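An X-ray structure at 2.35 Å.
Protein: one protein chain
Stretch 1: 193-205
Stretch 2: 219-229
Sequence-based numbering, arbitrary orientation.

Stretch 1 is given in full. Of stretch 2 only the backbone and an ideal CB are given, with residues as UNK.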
ATOM      1  N   PRO B 193       4.909   4.318   6.343  1.00 33.80           N
ATOM      2  CA  PRO B 193       4.020   4.162   7.503  1.00 31.91           C
ATOM      3  C   PRO B 193       3.976   2.774   8.129  1.00 32.42           C
ATOM      4  O   PRO B 193       3.200   2.563   9.062  1.00 32.56           O
ATOM      5  CB  PRO B 193       2.645   4.475   6.909  1.00 36.05           C
ATOM      6  CG  PRO B 193       2.730   3.920   5.479  1.00 30.76           C
ATOM      7  CD  PRO B 193       4.183   4.154   5.061  1.00 33.34           C
ATOM      8  N   SER B 194       4.794   1.850   7.643  1.00 35.50           N
ATOM      9  CA  SER B 194       4.697   0.442   8.052  1.00 33.80           C
ATOM     10  C   SER B 194       4.919   0.236   9.551  1.00 32.63           C
ATOM     11  O   SER B 194       4.384  -0.708  10.137  1.00 32.12           O
ATOM     12  CB  SER B 194       5.676  -0.421   7.239  1.00 31.82           C
ATOM     13  OG  SER B 194       7.007  -0.200   7.643  1.00 32.16           O
ATOM     14  N   ALA B 195       5.714   1.105  10.172  1.00 32.96           N
ATOM     15  CA  ALA B 195       6.001   0.962  11.597  1.00 32.53           C
ATOM     16  C   ALA B 195       4.868   1.455  12.504  1.00 33.94           C
ATOM     17  O   ALA B 195       4.854   1.148  13.687  1.00 34.91           O
ATOM     18  CB  ALA B 195       7.265   1.694  11.938  1.00 30.66           C
ATOM     19  N   LEU B 196       3.937   2.228  11.948  1.00 32.55           N
ATOM     20  CA  LEU B 196       2.882   2.878  12.728  1.00 30.72           C
ATOM     21  C   LEU B 196       1.860   1.934  13.330  1.00 32.62           C
ATOM     22  O   LEU B 196       1.508   0.922  12.736  1.00 35.29           O
ATOM     23  CB  LEU B 196       2.124   3.890  11.859  1.00 31.94           C
ATOM     24  CG  LEU B 196       2.857   5.067  11.221  1.00 33.47           C
ATOM     25  CD1 LEU B 196       1.914   5.747  10.221  1.00 32.27           C
ATOM     26  CD2 LEU B 196       3.330   6.050  12.288  1.00 31.70           C
ATOM     27  N   LYS B 197       1.326   2.312  14.477  1.00 29.05           N
ATOM     28  CA  LYS B 197       0.201   1.598  15.028  1.00 32.63           C
ATOM     29  C   LYS B 197      -1.019   1.766  14.091  1.00 34.97           C
ATOM     30  O   LYS B 197      -1.164   2.803  13.417  1.00 34.80           O
ATOM     31  CB  LYS B 197      -0.092   2.109  16.432  1.00 35.62           C
ATOM     32  CG  LYS B 197      -0.958   1.198  17.262  1.00 40.11           C
ATOM     33  CD  LYS B 197      -1.258   1.846  18.619  1.00 46.90           C
ATOM     34  CE  LYS B 197      -1.802   0.838  19.615  1.00 43.07           C
ATOM     35  NZ  LYS B 197      -3.154   0.406  19.212  1.00 45.60           N
ATOM     36  N   HIS B 198      -1.835   0.708  14.008  1.00 34.51           N
ATOM     37  CA  HIS B 198      -3.002   0.611  13.123  1.00 33.41           C
ATOM     38  C   HIS B 198      -2.616   0.497  11.623  1.00 33.79           C
ATOM     39  O   HIS B 198      -3.466   0.510  10.738  1.00 33.67           O
ATOM     40  CB  HIS B 198      -3.947   1.787  13.341  1.00 35.50           C
ATOM     41  CG  HIS B 198      -4.333   1.990  14.770  1.00 39.13           C
ATOM     42  ND1 HIS B 198      -5.055   1.058  15.488  1.00 43.49           N
ATOM     43  CD2 HIS B 198      -4.115   3.029  15.613  1.00 38.34           C
ATOM     44  CE1 HIS B 198      -5.247   1.505  16.716  1.00 38.32           C
ATOM     45  NE2 HIS B 198      -4.693   2.701  16.816  1.00 37.51           N
ATOM     46  N   VAL B 199      -1.331   0.396  11.330  1.00 31.68           N
ATOM     47  CA  VAL B 199      -0.908   0.057   9.985  1.00 32.34           C
ATOM     48  C   VAL B 199      -0.379  -1.400   9.975  1.00 36.15           C
ATOM     49  O   VAL B 199       0.438  -1.780  10.818  1.00 34.26           O
ATOM     50  CB  VAL B 199       0.172   1.021   9.471  1.00 31.61           C
ATOM     51  CG1 VAL B 199       0.719   0.532   8.158  1.00 30.40           C
ATOM     52  CG2 VAL B 199      -0.376   2.465   9.371  1.00 32.04           C
ATOM     53  N   VAL B 200      -0.892  -2.215   9.058  1.00 32.39           N
ATOM     54  CA  VAL B 200      -0.502  -3.621   8.950  1.00 30.37           C
ATOM     55  C   VAL B 200       0.728  -3.775   8.046  1.00 32.21           C
ATOM     56  O   VAL B 200       0.635  -3.644   6.815  1.00 31.27           O
ATOM     57  CB  VAL B 200      -1.656  -4.455   8.384  1.00 30.93           C
ATOM     58  CG1 VAL B 200      -1.275  -5.934   8.296  1.00 31.74           C
ATOM     59  CG2 VAL B 200      -2.928  -4.265   9.237  1.00 31.67           C
ATOM     60  N   SER B 201       1.878  -4.079   8.640  1.00 29.35           N
ATOM     61  CA  SER B 201       3.111  -4.185   7.865  1.00 29.01           C
ATOM     62  C   SER B 201       3.257  -5.583   7.210  1.00 32.91           C
ATOM     63  O   SER B 201       3.176  -6.598   7.891  1.00 30.70           O
ATOM     64  CB  SER B 201       4.300  -3.885   8.764  1.00 27.43           C
ATOM     65  OG  SER B 201       5.488  -3.896   8.024  1.00 33.85           O
ATOM     66  N   VAL B 202       3.457  -5.629   5.889  1.00 30.55           N
ATOM     67  CA  VAL B 202       3.454  -6.890   5.142  1.00 26.49           C
ATOM     68  C   VAL B 202       4.805  -7.171   4.444  1.00 27.55           C
ATOM     69  O   VAL B 202       5.286  -6.355   3.641  1.00 28.15           O
ATOM     70  CB  VAL B 202       2.315  -6.909   4.069  1.00 27.29           C
ATOM     71  CG1 VAL B 202       2.282  -8.218   3.300  1.00 24.61           C
ATOM     72  CG2 VAL B 202       0.947  -6.613   4.695  1.00 29.55           C
ATOM     73  N   GLY B 203       5.383  -8.336   4.739  1.00 24.80           N
ATOM     74  CA  GLY B 203       6.612  -8.803   4.118  1.00 25.30           C
ATOM     75  C   GLY B 203       6.354  -9.754   2.962  1.00 26.69           C
ATOM     76  O   GLY B 203       5.211 -10.080   2.647  1.00 27.58           O
ATOM     77  N   SER B 204       7.418 -10.223   2.334  1.00 25.22           N
ATOM     78  CA  SER B 204       7.281 -11.002   1.121  1.00 25.71           C
ATOM     79  C   SER B 204       7.908 -12.392   1.269  1.00 29.06           C
ATOM     80  O   SER B 204       9.044 -12.489   1.708  1.00 27.71           O
ATOM     81  CB  SER B 204       7.933 -10.262  -0.053  1.00 26.66           C
ATOM     82  OG  SER B 204       7.998 -11.110  -1.203  1.00 28.44           O
ATOM     83  N   ASN B 205       7.166 -13.457   0.949  1.00 27.56           N
ATOM     84  CA  ASN B 205       7.769 -14.783   0.957  1.00 27.32           C
ATOM     85  C   ASN B 205       7.961 -15.321  -0.484  1.00 29.42           C
ATOM     86  O   ASN B 205       7.455 -14.768  -1.467  1.00 27.40           O
ATOM     87  CB  ASN B 205       6.952 -15.787   1.813  1.00 27.29           C
ATOM     88  CG  ASN B 205       5.544 -16.070   1.262  1.00 30.47           C
ATOM     89  OD1 ASN B 205       4.570 -15.433   1.654  1.00 29.20           O
ATOM     90  ND2 ASN B 205       5.442 -17.024   0.338  1.00 29.67           N
ATOM     91  N   UNK B 219       9.495  -6.849  14.668  1.00 31.46           N
ATOM     92  CA  UNK B 219       8.296  -7.102  15.441  1.00 35.11           C
ATOM     93  C   UNK B 219       7.059  -6.502  14.781  1.00 33.59           C
ATOM     94  O   UNK B 219       5.953  -6.926  15.079  1.00 32.67           O
ATOM     95  CB  UNK B 219       8.459  -6.545  16.857  1.00 35.11           C
ATOM     96  N   UNK B 220       7.263  -5.496  13.925  1.00 32.90           N
ATOM     97  CA  UNK B 220       6.168  -4.822  13.223  1.00 36.12           C
ATOM     98  C   UNK B 220       5.542  -5.671  12.124  1.00 34.39           C
ATOM     99  O   UNK B 220       4.392  -5.435  11.789  1.00 33.58           O
ATOM    100  CB  UNK B 220       6.673  -3.510  12.619  1.00 36.12           C
ATOM    101  N   UNK B 221       6.283  -6.639  11.574  1.00 33.83           N
ATOM    102  CA  UNK B 221       5.755  -7.489  10.509  1.00 31.59           C
ATOM    103  C   UNK B 221       4.538  -8.249  11.035  1.00 36.36           C
ATOM    104  O   UNK B 221       4.633  -8.902  12.085  1.00 33.51           O
ATOM    105  CB  UNK B 221       6.823  -8.458   9.999  1.00 31.59           C
ATOM    106  N   UNK B 222       3.404  -8.153  10.343  1.00 29.70           N
ATOM    107  CA  UNK B 222       2.206  -8.853  10.789  1.00 33.14           C
ATOM    108  C   UNK B 222       1.841 -10.010   9.908  1.00 32.92           C
ATOM    109  O   UNK B 222       1.310 -11.022  10.386  1.00 30.89           O
ATOM    110  CB  UNK B 222       1.024  -7.884  10.862  1.00 33.14           C
ATOM    111  N   UNK B 223       2.083  -9.834   8.613  1.00 29.17           N
ATOM    112  CA  UNK B 223       1.775 -10.862   7.652  1.00 28.69           C
ATOM    113  C   UNK B 223       2.823 -10.897   6.563  1.00 27.93           C
ATOM    114  O   UNK B 223       3.628  -9.996   6.391  1.00 25.28           O
ATOM    115  CB  UNK B 223       0.384 -10.642   7.054  1.00 28.69           C
ATOM    116  N   UNK B 224       2.715 -11.951   5.789  1.00 27.27           N
ATOM    117  CA  UNK B 224       3.548 -12.185   4.655  1.00 27.41           C
ATOM    118  C   UNK B 224       2.667 -12.564   3.456  1.00 28.58           C
ATOM    119  O   UNK B 224       1.516 -13.003   3.624  1.00 27.12           O
ATOM    120  CB  UNK B 224       4.580 -13.272   4.962  1.00 27.41           C
ATOM    121  N   UNK B 225       3.160 -12.323   2.244  1.00 27.83           N
ATOM    122  CA  UNK B 225       2.464 -12.799   1.049  1.00 27.53           C
ATOM    123  C   UNK B 225       3.495 -13.106  -0.050  1.00 25.68           C
ATOM    124  O   UNK B 225       4.621 -12.598  -0.010  1.00 24.04           O
ATOM    125  CB  UNK B 225       1.445 -11.765   0.566  1.00 27.53           C
ATOM    126  N   UNK B 226       3.127 -13.979  -1.004  1.00 27.95           N
ATOM    127  CA  UNK B 226       4.131 -14.346  -2.016  1.00 28.25           C
ATOM    128  C   UNK B 226       4.496 -13.222  -3.004  1.00 25.66           C
ATOM    129  O   UNK B 226       3.788 -12.958  -3.976  1.00 26.14           O
ATOM    130  CB  UNK B 226       3.619 -15.550  -2.809  1.00 28.25           C
ATOM    131  N   UNK B 227       5.611 -12.561  -2.729  1.00 26.67           N
ATOM    132  CA  UNK B 227       6.139 -11.526  -3.598  1.00 24.02           C
ATOM    133  C   UNK B 227       7.379 -11.956  -4.390  1.00 25.45           C
ATOM    134  O   UNK B 227       7.954 -11.140  -5.102  1.00 28.25           O
ATOM    135  CB  UNK B 227       6.473 -10.289  -2.761  1.00 24.02           C
ATOM    136  N   UNK B 228       7.869 -13.184  -4.186  1.00 25.31           N
ATOM    137  CA  UNK B 228       8.878 -13.727  -5.073  1.00 25.70           C
ATOM    138  C   UNK B 228      10.241 -13.083  -4.978  1.00 30.02           C
ATOM    139  O   UNK B 228      10.478 -12.205  -4.140  1.00 27.08           O
ATOM    140  CB  UNK B 228       8.384 -13.617  -6.517  1.00 25.70           C
ATOM    141  N   UNK B 229      11.173 -13.589  -5.779  1.00 29.51           N
ATOM    142  CA  UNK B 229      12.452 -12.917  -5.937  1.00 28.85           C
ATOM    143  C   UNK B 229      13.111 -13.412  -7.219  1.00 28.63           C
ATOM    144  O   UNK B 229      12.535 -14.206  -7.965  1.00 29.60           O
ATOM    145  CB  UNK B 229      13.355 -13.159  -4.726  1.00 28.85           C
TER

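Position 219 has nothing of stretch 1 within 5.5 Å of its ideal CB, so this contact sets no preference there. The deposited residue is Arg 219, whose side chain makes no contact with stretch 1.

At position 220 the CA-to-CB bond points toward stretch 1, and the ideal CB lies 4.5 Å from Ser 201 CB and 4.4 Å from Ser 194 O. Two serine hydroxyls lie beyond it, so a side chain with an acceptor at its end would suit: Glu, Gln, perhaps Asp. The residue is Glu 220. Its OE2 accepts a hydrogen bond from Ser 201 OG at 3.0 Å and lies 2.7 Å from Ser 194 OG, whose proton has another acceptor within reach. Its OE1 rests 3.3 Å from Ala 195 CB.

At 221 the bond points sideways, with Ser 201 O the nearest atom to the ideal CB at 4.6 Å. Many side chains would fit, branched ones included. Ile 221 packs only lightly here: its CD1 is 4.1 Å from Ser 201 OG, and its CG2 is 4.3 Å from Gly 203 N.

Position 222 points toward stretch 1; its ideal CB is 4.0 Å from Val 200 CG1, and its N donates to Ser 201 O at 2.9 Å and 175°. An aliphatic stem would suit, with or without a polar end. The residue is Glu 222. Its CB meets Val 200 CG1 at 4.0 Å, while a water bridges its OE2 (2.6 Å from the water O) to Val 199 O (2.8 Å from the same atom, a weak bond).

From here the strands run parallel, with Gly 203 N donating to the O of 223 at 2.9 Å. The CB of 223 shares a sheet face with Val 202 and lies 5.1 Å from Val 200 CG1, which favours an apolar side chain, aliphatic or aromatic. Phe 223 meets Val 200 CG1 with its CD2 at 3.6 Å, the methyl lying at the ring edge, near its plane.

Position 224 turns to the other face, paired with Gly 203, where the absent side chain leaves room; Asn 205 OD1 is 4.0 Å from the ideal CB. Small or β-branched residues, or a donor, would suit. Thr 224 is present, but its OG1 finds no partner in the model.

At 225, back on the face of Val 202 and Ser 204, the ideal CB is 4.6 Å from Val 202 CG1. A small or apolar residue would suit; it is Ala 225, whose N donates to Gly 203 O at 3.1 Å.

Position 226 has a phi of -70° and no N-H bond to stretch 1, so proline is admissible among others. Pro 226 places its CD 3.8 Å from Asn 205 OD1.

At 227 an ideal CB would sit 2.3 Å from Ser 204 OG, a clash that calls for Gly 227. At 228 the positive phi of 70° favours glycine; Gly 228 N donates to Asn 205 O at 3.2 Å. Position 229 is unconstrained here; the CA-to-CB bond of Tyr 229 points sideways, and its side chain makes no contact with stretch 1.

Stretch 2 (219-229) REIEFTAPGGY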
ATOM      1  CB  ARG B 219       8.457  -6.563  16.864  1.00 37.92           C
ATOM      2  CG  ARG B 219       9.613  -7.213  17.608  1.00 42.96           C
ATOM      3  CD  ARG B 219       9.720  -6.770  19.060  1.00 43.02           C
ATOM      4  NE  ARG B 219      11.112  -6.832  19.476  1.00 43.21           N
ATOM      5  CZ  ARG B 219      11.974  -5.832  19.378  1.00 46.53           C
ATOM      6  NH1 ARG B 219      11.573  -4.635  18.986  1.00 45.17           N
ATOM      7  NH2 ARG B 219      13.227  -6.012  19.753  1.00 60.24           N
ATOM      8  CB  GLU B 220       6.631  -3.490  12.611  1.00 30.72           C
ATOM      9  CG  GLU B 220       7.468  -3.633  11.356  1.00 34.15           C
ATOM     10  CD  GLU B 220       7.758  -2.294  10.680  1.00 39.00           C
ATOM     11  OE1 GLU B 220       8.334  -1.401  11.357  1.00 37.30           O
ATOM     12  OE2 GLU B 220       7.414  -2.135   9.475  1.00 33.29           O
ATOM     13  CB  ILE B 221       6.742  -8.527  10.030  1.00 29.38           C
ATOM     14  CG1 ILE B 221       8.106  -7.932   9.682  1.00 30.33           C
ATOM     15  CG2 ILE B 221       6.126  -9.320   8.857  1.00 30.17           C
ATOM     16  CD1 ILE B 221       8.130  -7.033   8.512  1.00 30.64           C
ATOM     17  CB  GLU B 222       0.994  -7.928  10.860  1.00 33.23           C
ATOM     18  CG  GLU B 222       1.053  -7.006  12.025  1.00 37.63           C
ATOM     19  CD  GLU B 222      -0.291  -6.466  12.377  1.00 44.14           C
ATOM     20  OE1 GLU B 222      -1.206  -7.297  12.561  1.00 51.79           O
ATOM     21  OE2 GLU B 222      -0.437  -5.224  12.434  1.00 45.90           O
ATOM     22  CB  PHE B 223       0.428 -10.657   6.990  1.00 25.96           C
ATOM     23  CG  PHE B 223      -0.728 -10.683   7.917  1.00 32.00           C
ATOM     24  CD1 PHE B 223      -1.193 -11.882   8.436  1.00 30.43           C
ATOM     25  CD2 PHE B 223      -1.406  -9.499   8.221  1.00 28.81           C
ATOM     26  CE1 PHE B 223      -2.279 -11.904   9.266  1.00 34.04           C
ATOM     27  CE2 PHE B 223      -2.497  -9.512   9.046  1.00 32.13           C
ATOM     28  CZ  PHE B 223      -2.942 -10.717   9.581  1.00 33.55           C
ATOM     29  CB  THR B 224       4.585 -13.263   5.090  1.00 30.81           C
ATOM     30  OG1 THR B 224       5.861 -12.643   5.315  1.00 32.78           O
ATOM     31  CG2 THR B 224       4.699 -14.348   4.155  1.00 26.49           C
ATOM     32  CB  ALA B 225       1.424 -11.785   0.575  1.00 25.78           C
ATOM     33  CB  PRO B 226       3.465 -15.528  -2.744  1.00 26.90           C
ATOM     34  CG  PRO B 226       2.007 -15.436  -2.438  1.00 26.79           C
ATOM     35  CD  PRO B 226       1.925 -14.836  -1.071  1.00 27.91           C
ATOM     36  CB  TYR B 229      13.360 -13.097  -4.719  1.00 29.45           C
ATOM     37  CG  TYR B 229      14.618 -12.229  -4.761  1.00 31.55           C
ATOM     38  CD1 TYR B 229      14.551 -10.865  -5.069  1.00 30.76           C
ATOM     39  CD2 TYR B 229      15.861 -12.756  -4.415  1.00 33.66           C
ATOM     40  CE1 TYR B 229      15.708 -10.059  -5.070  1.00 30.68           C
ATOM     41  CE2 TYR B 229      16.998 -11.969  -4.387  1.00 34.92           C
ATOM     42  CZ  TYR B 229      16.922 -10.623  -4.728  1.00 33.87           C
ATOM     43  OH  TYR B 229      18.081  -9.875  -4.705  1.00 34.49           O
TER
HETATM   44  O   HOH W   1      -1.304  -2.835  12.754  1.00 42.40           O
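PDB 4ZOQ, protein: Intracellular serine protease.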